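Local coordinates for protein transcriptional regulator ZitR (Lactococcus lactis subsp. cremoris, PDB 6FI9) that represses the zinc-uptake zit operon when zinc is present, binding palindromic operator sites in its promoter as a homodimer, at residues M14-A17 against E22-L25; C28-K33 against A103-A108. The protein carries 3 engineered substitutions. All coordinates share one frame; numbering follows the deposited sequence.

Contact 1. Residues M14-A17 against E22-L25; sequences MQFA and EILL. With ZN (zinc ion), chain I.
The turn that closes helix 2-16 brings the ring of F16 down on I23 and L25, at the start of the long loop that carries the first zinc ligand of this MarR-type repressor. F16 is the last helical residue. Its CG lies anti to the backbone N (chi1 -177°), which swings the ring off the helix end toward the returning chain. CE1 of F16 meets the CG2 methyl of I23 at 3.7 Å, while CZ of F16 reaches CD2 of L25 at 4.0 Å; both methyls approach the ring obliquely. The carbonyl O of L24 lies at the ring's edge, near its plane, 4.1 Å from CZ of F16. A flat aromatic group suits this place because it can touch two branched side chains at once.

Residues 22-25 run nearly extended, so successive side chains leave on alternate sides. I23 and L25 serve the hydrophobic side and also pack on Y117 of helix 100-122. E22 and L24 leave away from F16; E22 ends at the zinc ion, and CD1 of L24 comes near it. OE1 of E22 binds the zinc ion at 2.0 Å, whereas OE2 of E22 stays 2.9 Å away, so the carboxylate grips mainly by one oxygen. H106 and H110 bind the same ion through NE2, and H40 is the fourth residue of the site. In the dimer, F143 of the second subunit meets F16 edge-to-face, and M14 of that subunit packs against I23.

Contact 2. Residues C28-K33 against A103-A108; sequences CESNVK and AKEHAA. With ZN (zinc ion), chain J; ZN (zinc ion), chain I.
E105 of helix 100-122 meets C28, E29 and S30, from the loop that passes over it, beside the second zinc ion. OE1 of E105 binds the metal at 2.0 Å. SG of C28 stands 2.8 Å from the same ion, long for a zinc-thiolate bond, although C28 belongs to the site together with E105 and E39; the cysteine therefore appears loosely engaged in this crystal. A carboxylate and a sulfur are both apt zinc ligands. Through E105 and E39 the ion joins helix 100-122 to helix 36-47, and the loop would be tied in as well if C28 bonds fully.

The glutamate gets there by a bend. With chi1 at -155° the chain leaves opposite the backbone N, then folds back at chi2 (-75°), bringing the carboxylate beneath the loop. OE2 of E105 comes to lie 3.4 Å from CB of E29, whose side chain crosses that of E105 at about a right angle and leads away, outside the coordination sphere. OG of S30 is 3.4 Å from OE1 of E105 and is hydrogen-bonded to OE1 of E39, so this small hydroxyl sits in the second shell and helps place another ligand. One residue farther along the helix, H106 turns its ring to the first zinc ion, which NE2 of H106 binds at 2.2 Å, with H110 and E22 as fellow ligands. ND1 of H106 remains 3.5 Å from the second ion.

OE1 of E29 comes within 4.7 Å of OE2 of E105, and K112, through a weak, long ion pair, probably tempers the charge of E29. The metal probably balances the two carboxylates that E39 and E105 bring to it, with SG of C28 close enough to add a third ligand.

Contact 1 is partly buried and apolar, set beside the dimer interface where helix 2-16 ends; contact 2 lies at the surface, and its own subunit supplies its surroundings. One loop, between helices 2-16 and 36-47, contributes residues 22-25 to the former and 28-33 to the latter, while helix 100-122 packs against contact 1 and forms one side of contact 2. Apolar side chains join the first; the second is polar, gathered around a zinc ion to which E105 is bonded and C28 lies close. They meet at the first zinc ion, which E22 and H106 share, and where CD1 of L24 packs on CE1 of H106 at 3.6 Å.

Contact 1. Residues M14-A17 against E22-L25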
loop_
_atom_site.group_PDB
_atom_site.type_symbol
_atom_site.label_atom_id
_atom_site.label_comp_id
_atom_site.label_asym_id
_atom_site.label_seq_id
_atom_site.Cartn_x
_atom_site.Cartn_y
_atom_site.Cartn_z
ATOM N N MET A 14 0.834 3.654 -3.400
ATOM C CA MET A 14 -0.561 3.276 -3.163
ATOM C C MET A 14 -1.148 2.548 -4.368
ATOM O O MET A 14 -1.702 1.457 -4.207
ATOM C CB MET A 14 -1.429 4.501 -2.800
ATOM C CG MET A 14 -1.193 5.059 -1.424
ATOM S SD MET A 14 -1.600 3.916 -0.093
ATOM C CE MET A 14 -0.004 3.083 0.091
ATOM N N GLN A 15 -0.998 3.139 -5.567
ATOM C CA GLN A 15 -1.486 2.571 -6.816
ATOM C C GLN A 15 -0.775 1.250 -7.111
ATOM O O GLN A 15 -1.442 0.267 -7.439
ATOM C CB GLN A 15 -1.296 3.563 -7.979
ATOM C CG GLN A 15 -2.357 4.654 -8.047
ATOM C CD GLN A 15 -2.233 5.497 -9.297
ATOM O OE1 GLN A 15 -2.406 5.029 -10.434
ATOM N NE2 GLN A 15 -1.939 6.773 -9.108
ATOM N N PHE A 16 0.569 1.222 -6.942
ATOM C CA PHE A 16 1.429 0.057 -7.176
ATOM C C PHE A 16 1.063 -1.123 -6.279
ATOM O O PHE A 16 1.248 -2.279 -6.675
ATOM C CB PHE A 16 2.905 0.436 -6.998
ATOM C CG PHE A 16 3.913 -0.658 -7.286
ATOM C CD1 PHE A 16 4.417 -1.451 -6.262
ATOM C CD2 PHE A 16 4.392 -0.862 -8.572
ATOM C CE1 PHE A 16 5.358 -2.450 -6.522
ATOM C CE2 PHE A 16 5.339 -1.859 -8.831
ATOM C CZ PHE A 16 5.816 -2.646 -7.804
ATOM N N ALA A 17 0.549 -0.838 -5.081
ATOM C CA ALA A 17 0.178 -1.913 -4.183
ATOM C C ALA A 17 -1.301 -1.905 -3.790
ATOM O O ALA A 17 -1.650 -2.036 -2.609
ATOM C CB ALA A 17 1.078 -1.915 -2.975
ATOM N N GLU A 22 3.415 -7.195 -0.659
ATOM C CA GLU A 22 4.829 -6.807 -0.633
ATOM C C GLU A 22 5.273 -6.170 -1.947
ATOM O O GLU A 22 4.705 -6.462 -3.003
ATOM C CB GLU A 22 5.728 -8.011 -0.293
ATOM C CG GLU A 22 5.629 -9.191 -1.249
ATOM C CD GLU A 22 6.388 -10.421 -0.799
ATOM O OE1 GLU A 22 7.604 -10.304 -0.530
ATOM O OE2 GLU A 22 5.768 -11.503 -0.711
ATOM N N ILE A 23 6.290 -5.307 -1.877
ATOM C CA ILE A 23 6.837 -4.641 -3.052
ATOM C C ILE A 23 8.035 -5.428 -3.590
ATOM O O ILE A 23 9.036 -5.613 -2.889
ATOM C CB ILE A 23 7.142 -3.134 -2.804
ATOM C CG1 ILE A 23 5.840 -2.326 -2.684
ATOM C CG2 ILE A 23 8.034 -2.552 -3.908
ATOM C CD1 ILE A 23 6.007 -1.011 -2.026
ATOM N N LEU A 24 7.911 -5.896 -4.841
ATOM C CA LEU A 24 8.955 -6.628 -5.550
ATOM C C LEU A 24 9.102 -6.014 -6.922
ATOM O O LEU A 24 8.160 -6.058 -7.714
ATOM C CB LEU A 24 8.624 -8.128 -5.649
ATOM C CG LEU A 24 8.887 -8.970 -4.405
ATOM C CD1 LEU A 24 7.891 -10.102 -4.305
ATOM C CD2 LEU A 24 10.301 -9.509 -4.389
ATOM N N LEU A 25 10.257 -5.383 -7.182
ATOM C CA LEU A 25 10.532 -4.741 -8.462
ATOM C C LEU A 25 11.099 -5.745 -9.447
ATOM O O LEU A 25 12.030 -6.493 -9.113
ATOM C CB LEU A 25 11.450 -3.522 -8.319
ATOM C CG LEU A 25 10.873 -2.312 -7.581
ATOM C CD1 LEU A 25 11.938 -1.275 -7.339
ATOM C CD2 LEU A 25 9.702 -1.696 -8.337
HETATM ZN ZN ZN I . 8.663 -11.986 -0.754
#

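Contact 2. Residues C28-K33 against A103-A108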
loop_
_atom_site.group_PDB
_atom_site.type_symbol
_atom_site.label_atom_id
_atom_site.label_comp_id
_atom_site.label_asym_id
_atom_site.label_seq_id
_atom_site.Cartn_x
_atom_site.Cartn_y
_atom_site.Cartn_z
ATOM N N CYS A 28 8.245 -11.823 -12.106
ATOM C CA CYS A 28 8.377 -13.127 -11.476
ATOM C C CYS A 28 8.785 -14.182 -12.501
ATOM O O CYS A 28 8.073 -14.411 -13.484
ATOM C CB CYS A 28 7.097 -13.513 -10.739
ATOM S SG CYS A 28 7.292 -14.913 -9.602
ATOM N N GLU A 29 9.955 -14.803 -12.271
ATOM C CA GLU A 29 10.529 -15.842 -13.130
ATOM C C GLU A 29 10.055 -17.269 -12.769
ATOM O O GLU A 29 10.573 -18.240 -13.323
ATOM C CB GLU A 29 12.067 -15.740 -13.141
ATOM C CG GLU A 29 12.596 -14.603 -14.003
ATOM C CD GLU A 29 14.089 -14.331 -13.937
ATOM O OE1 GLU A 29 14.892 -15.293 -13.876
ATOM O OE2 GLU A 29 14.459 -13.135 -13.959
ATOM N N SER A 30 9.063 -17.395 -11.861
ATOM C CA SER A 30 8.508 -18.686 -11.447
ATOM C C SER A 30 7.562 -19.251 -12.500
ATOM O O SER A 30 6.662 -18.550 -12.975
ATOM C CB SER A 30 7.791 -18.577 -10.105
ATOM O OG SER A 30 8.723 -18.559 -9.038
ATOM N N ASN A 31 7.779 -20.529 -12.858
ATOM C CA ASN A 31 6.988 -21.276 -13.842
ATOM C C ASN A 31 5.614 -21.683 -13.285
ATOM O O ASN A 31 4.695 -21.958 -14.065
ATOM C CB ASN A 31 7.765 -22.500 -14.347
ATOM C CG ASN A 31 8.224 -23.447 -13.260
ATOM O OD1 ASN A 31 9.310 -23.300 -12.699
ATOM N ND2 ASN A 31 7.414 -24.444 -12.937
ATOM N N VAL A 32 5.485 -21.719 -11.938
ATOM C CA VAL A 32 4.260 -22.078 -11.212
ATOM C C VAL A 32 3.400 -20.850 -10.889
ATOM O O VAL A 32 3.937 -19.779 -10.589
ATOM C CB VAL A 32 4.523 -22.950 -9.953
ATOM C CG1 VAL A 32 4.948 -24.368 -10.332
ATOM C CG2 VAL A 32 5.543 -22.302 -9.020
ATOM N N LYS A 33 2.066 -21.023 -10.945
ATOM C CA LYS A 33 1.082 -19.973 -10.677
ATOM C C LYS A 33 0.819 -19.842 -9.173
ATOM O O LYS A 33 0.037 -20.614 -8.609
ATOM C CB LYS A 33 -0.228 -20.226 -11.451
ATOM C CG LYS A 33 -0.100 -20.138 -12.970
ATOM C CD LYS A 33 -1.355 -20.666 -13.663
ATOM C CE LYS A 33 -1.209 -20.737 -15.158
ATOM N NZ LYS A 33 -2.469 -21.183 -15.802
ATOM N N ALA A 103 11.259 -21.339 -4.099
ATOM C CA ALA A 103 11.774 -20.630 -2.925
ATOM C C ALA A 103 13.099 -19.944 -3.270
ATOM O O ALA A 103 13.371 -18.853 -2.764
ATOM C CB ALA A 103 11.973 -21.601 -1.770
ATOM N N LYS A 104 13.909 -20.582 -4.146
ATOM C CA LYS A 104 15.192 -20.069 -4.621
ATOM C C LYS A 104 14.969 -18.830 -5.490
ATOM O O LYS A 104 15.755 -17.882 -5.416
ATOM C CB LYS A 104 15.942 -21.150 -5.417
ATOM C CG LYS A 104 16.712 -22.143 -4.556
ATOM C CD LYS A 104 17.279 -23.277 -5.419
ATOM C CE LYS A 104 18.192 -24.216 -4.674
ATOM N NZ LYS A 104 18.617 -25.351 -5.538
ATOM N N GLU A 105 13.885 -18.839 -6.293
ATOM C CA GLU A 105 13.518 -17.744 -7.188
ATOM C C GLU A 105 13.065 -16.524 -6.411
ATOM O O GLU A 105 13.485 -15.418 -6.746
ATOM C CB GLU A 105 12.431 -18.176 -8.187
ATOM C CG GLU A 105 12.413 -17.357 -9.474
ATOM C CD GLU A 105 11.828 -15.957 -9.393
ATOM O OE1 GLU A 105 10.692 -15.820 -8.887
ATOM O OE2 GLU A 105 12.506 -15.000 -9.835
ATOM N N HIS A 106 12.206 -16.717 -5.390
ATOM C CA HIS A 106 11.682 -15.627 -4.566
ATOM C C HIS A 106 12.788 -14.946 -3.778
ATOM O O HIS A 106 12.803 -13.721 -3.697
ATOM C CB HIS A 106 10.570 -16.119 -3.638
ATOM C CG HIS A 106 9.602 -15.046 -3.267
ATOM N ND1 HIS A 106 8.655 -14.593 -4.163
ATOM C CD2 HIS A 106 9.467 -14.369 -2.104
ATOM C CE1 HIS A 106 7.970 -13.664 -3.519
ATOM N NE2 HIS A 106 8.424 -13.492 -2.277
ATOM N N ALA A 107 13.744 -15.732 -3.256
ATOM C CA ALA A 107 14.898 -15.228 -2.515
ATOM C C ALA A 107 15.799 -14.396 -3.438
ATOM O O ALA A 107 16.404 -13.415 -3.002
ATOM C CB ALA A 107 15.676 -16.390 -1.922
ATOM N N ALA A 108 15.856 -14.784 -4.718
ATOM C CA ALA A 108 16.604 -14.086 -5.752
ATOM C C ALA A 108 15.847 -12.815 -6.173
ATOM O O ALA A 108 16.486 -11.795 -6.426
ATOM C CB ALA A 108 16.814 -14.999 -6.947
HETATM ZN ZN ZN J . 9.195 -15.378 -7.561
HETATM ZN ZN ZN I . 8.663 -11.986 -0.754
#